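Local coordinates for protein hydrogenase-specific maturation endopeptidase (Thermococcus kodakarensis, PDB 5IJA) that probably acts as an endopeptidase that cleaves the precursor of a [NiFe] hydrogenase large subunit during maturation of that enzyme, at residues I53-A58 and A88-A93; V3-L8 and K29-L34; D57-D62 and I112-I117. All blocks are in the same frame, centred on the assembly; numbering follows the deposited sequence.

Contact 1: I53-A58 and A88-A93; sequences IVIIDA and AHFMGA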
loop_
_atom_site.group_PDB
_atom_site.type_symbol
_atom_site.label_atom_id
_atom_site.label_comp_id
_atom_site.label_asym_id
_atom_site.label_seq_id
_atom_site.Cartn_x
_atom_site.Cartn_y
_atom_site.Cartn_z
ATOM N N ILE A 53 -6.535 -6.326 -5.721
ATOM C CA ILE A 53 -5.196 -5.899 -5.277
ATOM C C ILE A 53 -5.332 -4.853 -4.178
ATOM O O ILE A 53 -6.002 -3.839 -4.366
ATOM C CB ILE A 53 -4.390 -5.278 -6.424
ATOM C CG1 ILE A 53 -4.291 -6.228 -7.625
ATOM C CG2 ILE A 53 -3.003 -4.866 -5.957
ATOM C CD1 ILE A 53 -3.590 -7.507 -7.338
ATOM N N VAL A 54 -4.673 -5.064 -3.047
ATOM C CA VAL A 54 -4.756 -4.116 -1.954
ATOM C C VAL A 54 -3.381 -3.503 -1.721
ATOM O O VAL A 54 -2.471 -4.191 -1.270
ATOM C CB VAL A 54 -5.224 -4.794 -0.683
ATOM C CG1 VAL A 54 -5.162 -3.821 0.467
ATOM C CG2 VAL A 54 -6.637 -5.351 -0.886
ATOM N N ILE A 55 -3.237 -2.222 -2.037
ATOM C CA ILE A 55 -1.955 -1.521 -1.898
ATOM C C ILE A 55 -1.902 -0.839 -0.544
ATOM O O ILE A 55 -2.848 -0.167 -0.161
ATOM C CB ILE A 55 -1.782 -0.504 -3.034
ATOM C CG1 ILE A 55 -1.700 -1.247 -4.358
ATOM C CG2 ILE A 55 -0.533 0.355 -2.847
ATOM C CD1 ILE A 55 -1.963 -0.352 -5.532
ATOM N N ILE A 56 -0.829 -1.028 0.193
ATOM C CA ILE A 56 -0.671 -0.398 1.481
ATOM C C ILE A 56 0.596 0.431 1.474
ATOM O O ILE A 56 1.630 -0.050 1.153
ATOM C CB ILE A 56 -0.619 -1.400 2.644
ATOM C CG1 ILE A 56 -1.746 -2.407 2.573
ATOM C CG2 ILE A 56 -0.714 -0.678 3.961
ATOM C CD1 ILE A 56 -1.847 -3.301 3.770
ATOM N N ASP A 57 0.463 1.692 1.830
ATOM C CA ASP A 57 1.534 2.646 1.727
ATOM C C ASP A 57 1.551 3.691 2.828
ATOM O O ASP A 57 0.540 4.047 3.348
ATOM C CB ASP A 57 1.426 3.340 0.382
ATOM C CG ASP A 57 2.688 4.071 -0.015
ATOM O OD1 ASP A 57 3.706 3.928 0.643
ATOM O OD2 ASP A 57 2.641 4.797 -0.995
ATOM N N ALA A 58 2.741 4.187 3.132
ATOM C CA ALA A 58 2.910 5.388 3.948
ATOM C C ALA A 58 2.610 6.621 3.109
ATOM O O ALA A 58 3.017 6.693 1.952
ATOM C CB ALA A 58 4.316 5.457 4.504
ATOM N N ALA A 88 4.804 9.146 -2.280
ATOM C CA ALA A 88 5.852 9.177 -3.258
ATOM C C ALA A 88 5.926 7.775 -3.810
ATOM O O ALA A 88 6.215 7.589 -4.970
ATOM C CB ALA A 88 7.165 9.563 -2.609
ATOM N N HIS A 89 5.720 6.803 -2.934
ATOM C CA HIS A 89 5.901 5.440 -3.299
ATOM C C HIS A 89 4.937 4.915 -4.331
ATOM O O HIS A 89 5.362 4.417 -5.322
ATOM C CB HIS A 89 5.750 4.595 -2.071
ATOM C CG HIS A 89 6.565 5.040 -0.916
ATOM N ND1 HIS A 89 7.921 4.864 -0.858
ATOM C CD2 HIS A 89 6.209 5.601 0.255
ATOM C CE1 HIS A 89 8.372 5.324 0.288
ATOM N NE2 HIS A 89 7.352 5.778 0.979
ATOM N N PHE A 90 3.652 5.110 -4.150
ATOM C CA PHE A 90 2.730 4.615 -5.138
ATOM C C PHE A 90 2.971 5.397 -6.399
ATOM O O PHE A 90 2.975 4.854 -7.459
ATOM C CB PHE A 90 1.282 4.662 -4.698
ATOM C CG PHE A 90 0.355 3.975 -5.639
ATOM C CD1 PHE A 90 0.615 2.708 -6.072
ATOM C CD2 PHE A 90 -0.739 4.607 -6.118
ATOM C CE1 PHE A 90 -0.215 2.080 -6.944
ATOM C CE2 PHE A 90 -1.579 3.994 -6.997
ATOM C CZ PHE A 90 -1.322 2.724 -7.400
ATOM N N MET A 91 3.202 6.689 -6.259
ATOM C CA MET A 91 3.491 7.536 -7.417
ATOM C C MET A 91 4.645 6.974 -8.249
ATOM O O MET A 91 4.629 7.049 -9.475
ATOM C CB MET A 91 3.819 8.967 -6.979
ATOM C CG MET A 91 2.653 9.720 -6.372
ATOM S SD MET A 91 1.200 9.782 -7.415
ATOM C CE MET A 91 1.873 10.553 -8.881
ATOM N N GLY A 92 5.628 6.395 -7.573
ATOM C CA GLY A 92 6.773 5.806 -8.242
ATOM C C GLY A 92 6.451 4.485 -8.910
ATOM O O GLY A 92 7.242 3.981 -9.709
ATOM N N ALA A 93 5.276 3.943 -8.592
ATOM C CA ALA A 93 4.861 2.619 -9.057
ATOM C C ALA A 93 3.855 2.675 -10.192
ATOM O O ALA A 93 3.655 1.684 -10.903
ATOM C CB ALA A 93 4.276 1.830 -7.899
#
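D57 and H89 make the polar half of this contact, I55 and F90 the apolar half. Strand 53-58 runs through the central sheet. Helix 88-93 is the first part of the longer helix 88-103, which lies against one face of that sheet. The strand and helix segments point in rather opposed directions, with their axes 8.2 Å apart at the closest.

In the polar half, CG of D57 is anti to the backbone N (chi1 -164°), and the carboxylate reaches the start of the helix. OD1 sits 3.0 Å from CD2 of H89, obliquely to the ring. Carboxylate and imidazole planes are turned 65° apart. OD1 is 4.1 Å from NE2 of H89, too far for a bond. NE2 is instead hydrogen-bonded to OD1 of D16, in the loop after strand 3-8. O of A58 lies at the edge of the ring, near its plane, 3.8 Å from CD2. OD2 is 3.3 Å from N of F90, a weak and bent bond whose acceptor is not securely placed.

In the apolar half, CD1 of I55 meets the F90 ring at CE1, 3.3 Å away, and at CZ, 3.7 Å away. The methyl approaches the ring obliquely, and the two side chains cross at about a right angle. L81 also touches F90, and L8 touches I55.

D57 OD1 is buried without a hydrogen-bond partner in the model, close to a histidine and to the N-terminal end of a helix. D57, H89 and D16 gather at one end of the sheet. This is consistent with the cluster of two acids and a histidine that binds metal in relatives such as E. coli HybD, so the contact probably lies at the corresponding metal-binding site.

Contact 2: V3-L8 and K29-L34; sequences VLILAL and KGYNVL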
loop_
_atom_site.group_PDB
_atom_site.type_symbol
_atom_site.label_atom_id
_atom_site.label_comp_id
_atom_site.label_asym_id
_atom_site.label_seq_id
_atom_site.Cartn_x
_atom_site.Cartn_y
_atom_site.Cartn_z
ATOM N N VAL A 3 -7.074 -12.465 -3.410
ATOM C CA VAL A 3 -6.601 -11.111 -3.138
ATOM C C VAL A 3 -5.094 -11.076 -2.998
ATOM O O VAL A 3 -4.500 -11.955 -2.374
ATOM C CB VAL A 3 -7.286 -10.548 -1.855
ATOM C CG1 VAL A 3 -6.926 -9.083 -1.632
ATOM C CG2 VAL A 3 -8.807 -10.703 -1.961
ATOM N N LEU A 4 -4.454 -10.093 -3.632
ATOM C CA LEU A 4 -3.013 -9.894 -3.473
ATOM C C LEU A 4 -2.751 -8.573 -2.764
ATOM O O LEU A 4 -3.334 -7.554 -3.122
ATOM C CB LEU A 4 -2.306 -9.909 -4.830
ATOM C CG LEU A 4 -0.827 -9.507 -4.901
ATOM C CD1 LEU A 4 0.078 -10.398 -4.044
ATOM C CD2 LEU A 4 -0.362 -9.524 -6.334
ATOM N N ILE A 5 -1.897 -8.593 -1.749
ATOM C CA ILE A 5 -1.559 -7.371 -1.019
ATOM C C ILE A 5 -0.184 -6.888 -1.457
ATOM O O ILE A 5 0.758 -7.665 -1.489
ATOM C CB ILE A 5 -1.603 -7.616 0.494
ATOM C CG1 ILE A 5 -3.050 -7.931 0.918
ATOM C CG2 ILE A 5 -1.039 -6.433 1.253
ATOM C CD1 ILE A 5 -3.165 -8.529 2.290
ATOM N N LEU A 6 -0.089 -5.618 -1.850
ATOM C CA LEU A 6 1.176 -5.009 -2.238
ATOM C C LEU A 6 1.608 -4.029 -1.165
ATOM O O LEU A 6 0.943 -3.028 -0.952
ATOM C CB LEU A 6 1.054 -4.275 -3.571
ATOM C CG LEU A 6 0.540 -5.065 -4.769
ATOM C CD1 LEU A 6 0.609 -4.193 -6.020
ATOM C CD2 LEU A 6 1.332 -6.350 -4.930
ATOM N N ALA A 7 2.713 -4.318 -0.486
ATOM C CA ALA A 7 3.208 -3.415 0.541
ATOM C C ALA A 7 4.301 -2.543 -0.037
ATOM O O ALA A 7 5.284 -3.062 -0.566
ATOM C CB ALA A 7 3.727 -4.199 1.737
ATOM N N LEU A 8 4.135 -1.229 0.096
ATOM C CA LEU A 8 5.057 -0.245 -0.463
ATOM C C LEU A 8 5.717 0.500 0.669
ATOM O O LEU A 8 5.184 0.541 1.774
ATOM C CB LEU A 8 4.347 0.778 -1.368
ATOM C CG LEU A 8 3.285 0.381 -2.398
ATOM C CD1 LEU A 8 3.057 1.486 -3.417
ATOM C CD2 LEU A 8 3.628 -0.911 -3.083
ATOM N N LYS A 29 0.187 -13.626 9.071
ATOM C CA LYS A 29 -1.179 -14.116 9.255
ATOM C C LYS A 29 -1.648 -14.997 8.108
ATOM O O LYS A 29 -2.797 -15.426 8.092
ATOM C CB LYS A 29 -2.161 -12.959 9.408
ATOM C CG LYS A 29 -2.199 -12.320 10.774
ATOM C CD LYS A 29 -3.306 -11.264 10.798
ATOM C CE LYS A 29 -3.382 -10.564 12.149
ATOM N NZ LYS A 29 -4.549 -9.650 12.209
ATOM N N GLY A 30 -0.766 -15.230 7.136
ATOM C CA GLY A 30 -1.041 -16.162 6.053
ATOM C C GLY A 30 -1.495 -15.563 4.730
ATOM O O GLY A 30 -1.711 -16.289 3.758
ATOM N N TYR A 31 -1.633 -14.243 4.678
ATOM C CA TYR A 31 -2.138 -13.596 3.472
ATOM C C TYR A 31 -1.097 -13.559 2.380
ATOM O O TYR A 31 0.109 -13.625 2.647
ATOM C CB TYR A 31 -2.606 -12.177 3.780
ATOM C CG TYR A 31 -3.834 -12.129 4.648
ATOM C CD1 TYR A 31 -5.105 -12.146 4.088
ATOM C CD2 TYR A 31 -3.723 -12.070 6.030
ATOM C CE1 TYR A 31 -6.231 -12.104 4.886
ATOM C CE2 TYR A 31 -4.839 -12.025 6.834
ATOM C CZ TYR A 31 -6.089 -12.044 6.261
ATOM O OH TYR A 31 -7.197 -11.996 7.075
ATOM N N ASN A 32 -1.566 -13.414 1.142
ATOM C CA ASN A 32 -0.674 -13.323 0.008
ATOM C C ASN A 32 -0.146 -11.903 -0.106
ATOM O O ASN A 32 -0.835 -11.021 -0.629
ATOM C CB ASN A 32 -1.394 -13.751 -1.277
ATOM C CG ASN A 32 -0.496 -13.729 -2.500
ATOM O OD1 ASN A 32 0.708 -13.497 -2.408
ATOM N ND2 ASN A 32 -1.090 -13.985 -3.665
ATOM N N VAL A 33 1.061 -11.693 0.405
ATOM C CA VAL A 33 1.682 -10.372 0.436
ATOM C C VAL A 33 2.951 -10.294 -0.392
ATOM O O VAL A 33 3.880 -11.087 -0.210
ATOM C CB VAL A 33 2.035 -9.959 1.879
ATOM C CG1 VAL A 33 2.713 -8.587 1.895
ATOM C CG2 VAL A 33 0.799 -9.964 2.729
ATOM N N LEU A 34 3.006 -9.326 -1.295
ATOM C CA LEU A 34 4.245 -9.044 -2.009
ATOM C C LEU A 34 4.856 -7.773 -1.461
ATOM O O LEU A 34 4.227 -6.705 -1.480
ATOM C CB LEU A 34 4.030 -8.893 -3.523
ATOM C CG LEU A 34 5.285 -8.449 -4.288
ATOM C CD1 LEU A 34 6.341 -9.572 -4.327
ATOM C CD2 LEU A 34 4.967 -7.939 -5.707
HETATM O O HOH W 1 -4.256 -12.563 0.529
HETATM O O HOH W 2 -3.645 -14.644 -3.495
#
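The ring of Y31 and the amide of N32 are the flat groups that meet strand 3-8. CD1 of I5 lies oblique to the Y31 ring and touches CB, 4.0 Å away. A water lies at the edge of the ring, in its plane. The Y31 hydroxyl is hydrogen-bonded to E144, near the end of helix 130-146. One face of the N32 amide is covered by CD1 of L4, 3.6 Å from OD1 and almost as near CG and ND2. CG of N32 is anti to the backbone N (chi1 -178°), which puts the amide carbon beside that methyl. OD1 is hydrogen-bonded to H46.

Strands 3-8 and 33-37 are the parallel pair of a beta-alpha-beta unit, joined by helix 18-28. G30 ends that helix in a Schellman motif, and the chain then turns into the second strand. Three backbone bonds pair the strands. I5 N donates to N32 O at 2.9 Å. L34 N donates to I5 O at 2.8 Å. A7 N donates to L34 O at 3.0 Å.

CG2 of V33 packs on CB of I5, on the face where L26 of the helix covers both residues. On the other face CD2 of L6 touches CB of L34 at 4.0 Å. Before the paired part, two waters continue the link. Both donate to V3 O. One accepts from N32 N, the other from N32 ND2 at 2.6 Å.

Contact 3: D57-D62 and I112-I117; sequences DAILSD and IHFIGI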
loop_
_atom_site.group_PDB
_atom_site.type_symbol
_atom_site.label_atom_id
_atom_site.label_comp_id
_atom_site.label_asym_id
_atom_site.label_seq_id
_atom_site.Cartn_x
_atom_site.Cartn_y
_atom_site.Cartn_z
ATOM N N ASP A 57 0.463 1.692 1.830
ATOM C CA ASP A 57 1.534 2.646 1.727
ATOM C C ASP A 57 1.551 3.691 2.828
ATOM O O ASP A 57 0.540 4.047 3.348
ATOM C CB ASP A 57 1.426 3.340 0.382
ATOM C CG ASP A 57 2.688 4.071 -0.015
ATOM O OD1 ASP A 57 3.706 3.928 0.643
ATOM O OD2 ASP A 57 2.641 4.797 -0.995
ATOM N N ALA A 58 2.741 4.187 3.132
ATOM C CA ALA A 58 2.910 5.388 3.948
ATOM C C ALA A 58 2.610 6.621 3.109
ATOM O O ALA A 58 3.017 6.693 1.952
ATOM C CB ALA A 58 4.316 5.457 4.504
ATOM N N ILE A 59 1.890 7.589 3.675
ATOM C CA ILE A 59 1.529 8.794 2.936
ATOM C C ILE A 59 1.742 10.061 3.760
ATOM O O ILE A 59 1.854 10.001 4.977
ATOM C CB ILE A 59 0.063 8.779 2.472
ATOM C CG1 ILE A 59 -0.881 8.868 3.677
ATOM C CG2 ILE A 59 -0.211 7.560 1.586
ATOM C CD1 ILE A 59 -2.323 9.129 3.324
ATOM N N LEU A 60 1.805 11.201 3.078
ATOM C CA LEU A 60 1.826 12.498 3.741
ATOM C C LEU A 60 0.537 13.230 3.442
ATOM O O LEU A 60 0.108 13.322 2.293
ATOM C CB LEU A 60 3.028 13.346 3.301
ATOM C CG LEU A 60 4.428 12.825 3.646
ATOM C CD1 LEU A 60 5.513 13.820 3.245
ATOM C CD2 LEU A 60 4.535 12.484 5.124
ATOM N N SER A 61 -0.085 13.745 4.492
ATOM C CA SER A 61 -1.280 14.548 4.348
ATOM C C SER A 61 -1.252 15.673 5.371
ATOM O O SER A 61 -0.528 15.606 6.372
ATOM C CB SER A 61 -2.527 13.692 4.521
ATOM O OG SER A 61 -3.700 14.478 4.458
ATOM N N ASP A 62 -2.028 16.716 5.109
ATOM C CA ASP A 62 -2.107 17.829 6.041
ATOM C C ASP A 62 -3.547 18.089 6.458
ATOM O O ASP A 62 -3.801 18.799 7.430
ATOM C CB ASP A 62 -1.473 19.071 5.429
ATOM C CG ASP A 62 -0.022 18.847 5.065
ATOM O OD1 ASP A 62 0.645 18.049 5.760
ATOM O OD2 ASP A 62 0.456 19.460 4.083
ATOM N N ILE A 112 -8.797 -2.526 -7.560
ATOM C CA ILE A 112 -7.667 -1.949 -6.839
ATOM C C ILE A 112 -8.113 -1.154 -5.620
ATOM O O ILE A 112 -9.002 -0.317 -5.711
ATOM C CB ILE A 112 -6.833 -1.012 -7.725
ATOM C CG1 ILE A 112 -6.551 -1.649 -9.088
ATOM C CG2 ILE A 112 -5.532 -0.615 -6.994
ATOM C CD1 ILE A 112 -5.749 -2.931 -9.032
ATOM N N HIS A 113 -7.458 -1.410 -4.491
ATOM C CA HIS A 113 -7.702 -0.710 -3.238
ATOM C C HIS A 113 -6.415 -0.087 -2.743
ATOM O O HIS A 113 -5.337 -0.665 -2.919
ATOM C CB HIS A 113 -8.238 -1.685 -2.177
ATOM C CG HIS A 113 -9.642 -2.131 -2.421
ATOM N ND1 HIS A 113 -10.719 -1.570 -1.771
ATOM C CD2 HIS A 113 -10.150 -3.078 -3.244
ATOM C CE1 HIS A 113 -11.831 -2.146 -2.187
ATOM N NE2 HIS A 113 -11.514 -3.073 -3.071
ATOM N N PHE A 114 -6.521 1.081 -2.118
ATOM C CA PHE A 114 -5.351 1.799 -1.611
ATOM C C PHE A 114 -5.604 2.102 -0.152
ATOM O O PHE A 114 -6.590 2.737 0.202
ATOM C CB PHE A 114 -5.087 3.108 -2.393
ATOM C CG PHE A 114 -3.907 3.882 -1.895
ATOM C CD1 PHE A 114 -4.050 4.817 -0.878
ATOM C CD2 PHE A 114 -2.645 3.677 -2.434
ATOM C CE1 PHE A 114 -2.951 5.518 -0.397
ATOM C CE2 PHE A 114 -1.532 4.387 -1.957
ATOM C CZ PHE A 114 -1.694 5.311 -0.940
ATOM N N ILE A 115 -4.686 1.652 0.696
ATOM C CA ILE A 115 -4.716 1.984 2.107
ATOM C C ILE A 115 -3.501 2.837 2.406
ATOM O O ILE A 115 -2.363 2.394 2.204
ATOM C CB ILE A 115 -4.695 0.725 2.982
ATOM C CG1 ILE A 115 -5.832 -0.208 2.565
ATOM C CG2 ILE A 115 -4.805 1.117 4.461
ATOM C CD1 ILE A 115 -5.795 -1.583 3.299
ATOM N N GLY A 116 -3.737 4.068 2.852
ATOM C CA GLY A 116 -2.653 4.981 3.165
ATOM C C GLY A 116 -2.544 5.250 4.656
ATOM O O GLY A 116 -3.546 5.516 5.322
ATOM N N ILE A 117 -1.328 5.163 5.176
ATOM C CA ILE A 117 -1.075 5.387 6.595
ATOM C C ILE A 117 -0.315 6.691 6.754
ATOM O O ILE A 117 0.821 6.814 6.280
ATOM C CB ILE A 117 -0.277 4.232 7.221
ATOM C CG1 ILE A 117 -1.014 2.905 7.019
ATOM C CG2 ILE A 117 -0.024 4.488 8.712
ATOM C CD1 ILE A 117 -0.116 1.684 7.202
#
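I59 lays its side chain against F114, G116 and I117 of the neighbouring parallel strand. Its two branches part at CB. CG2 points at the edge of the F114 ring, near the ring plane, 3.7 Å from CZ. It also lies 3.9 Å from CA of G116. CG1 takes the crowded position between backbone N and carbonyl carbon (chi1 68°), which sets it 3.7 Å from O of I117. The tip, CD1, comes to rest on the G116 backbone, 4.1 Å from its C. G116 has no side chain, so the isoleucine can settle directly on the main chain. V70 of strand 69-73 also touches I59.

CB of D57 adds to this patch, 3.9 Å from CE2 of F114 and oblique to the ring.

Strands 52-59 and 111-118 are neighbours in the mixed central sheet. D57 is bonded to strand 111-118 at both its N and its O: N donates to I115 O, and O accepts from I117 N at 2.8 Å. I59 N then donates to I117 O at 2.9 Å, with the donor 45° out of the carbonyl plane. On the face of the sheet away from F114, I115 and I117 pack on A139 of helix 130-146.

The D57 carboxylate thus starts from a backbone held by two main-chain bonds and a CB packed on an aromatic ring.

How the contacts relate
Contacts 1 and 3 are buried and share strand 52-59, including D57 and A58. Contact 2 is only partly buried. It forms one edge of the sheet within this chain and holds strand 33-37 to strand 3-8. Strand 3-8 in turn bonds to 52-59 through V54, so all three contacts reach one sheet. Contacts 2 and 3 both rest on parallel backbone pairing, but water bridges and polar side chains finish contact 2, whereas F114 and I59 finish contact 3. Contact 1 joins sheet to helix mainly through side chains, with a carboxylate and an imidazole at one end. Contact 3 holds the backbone that carries that carboxylate.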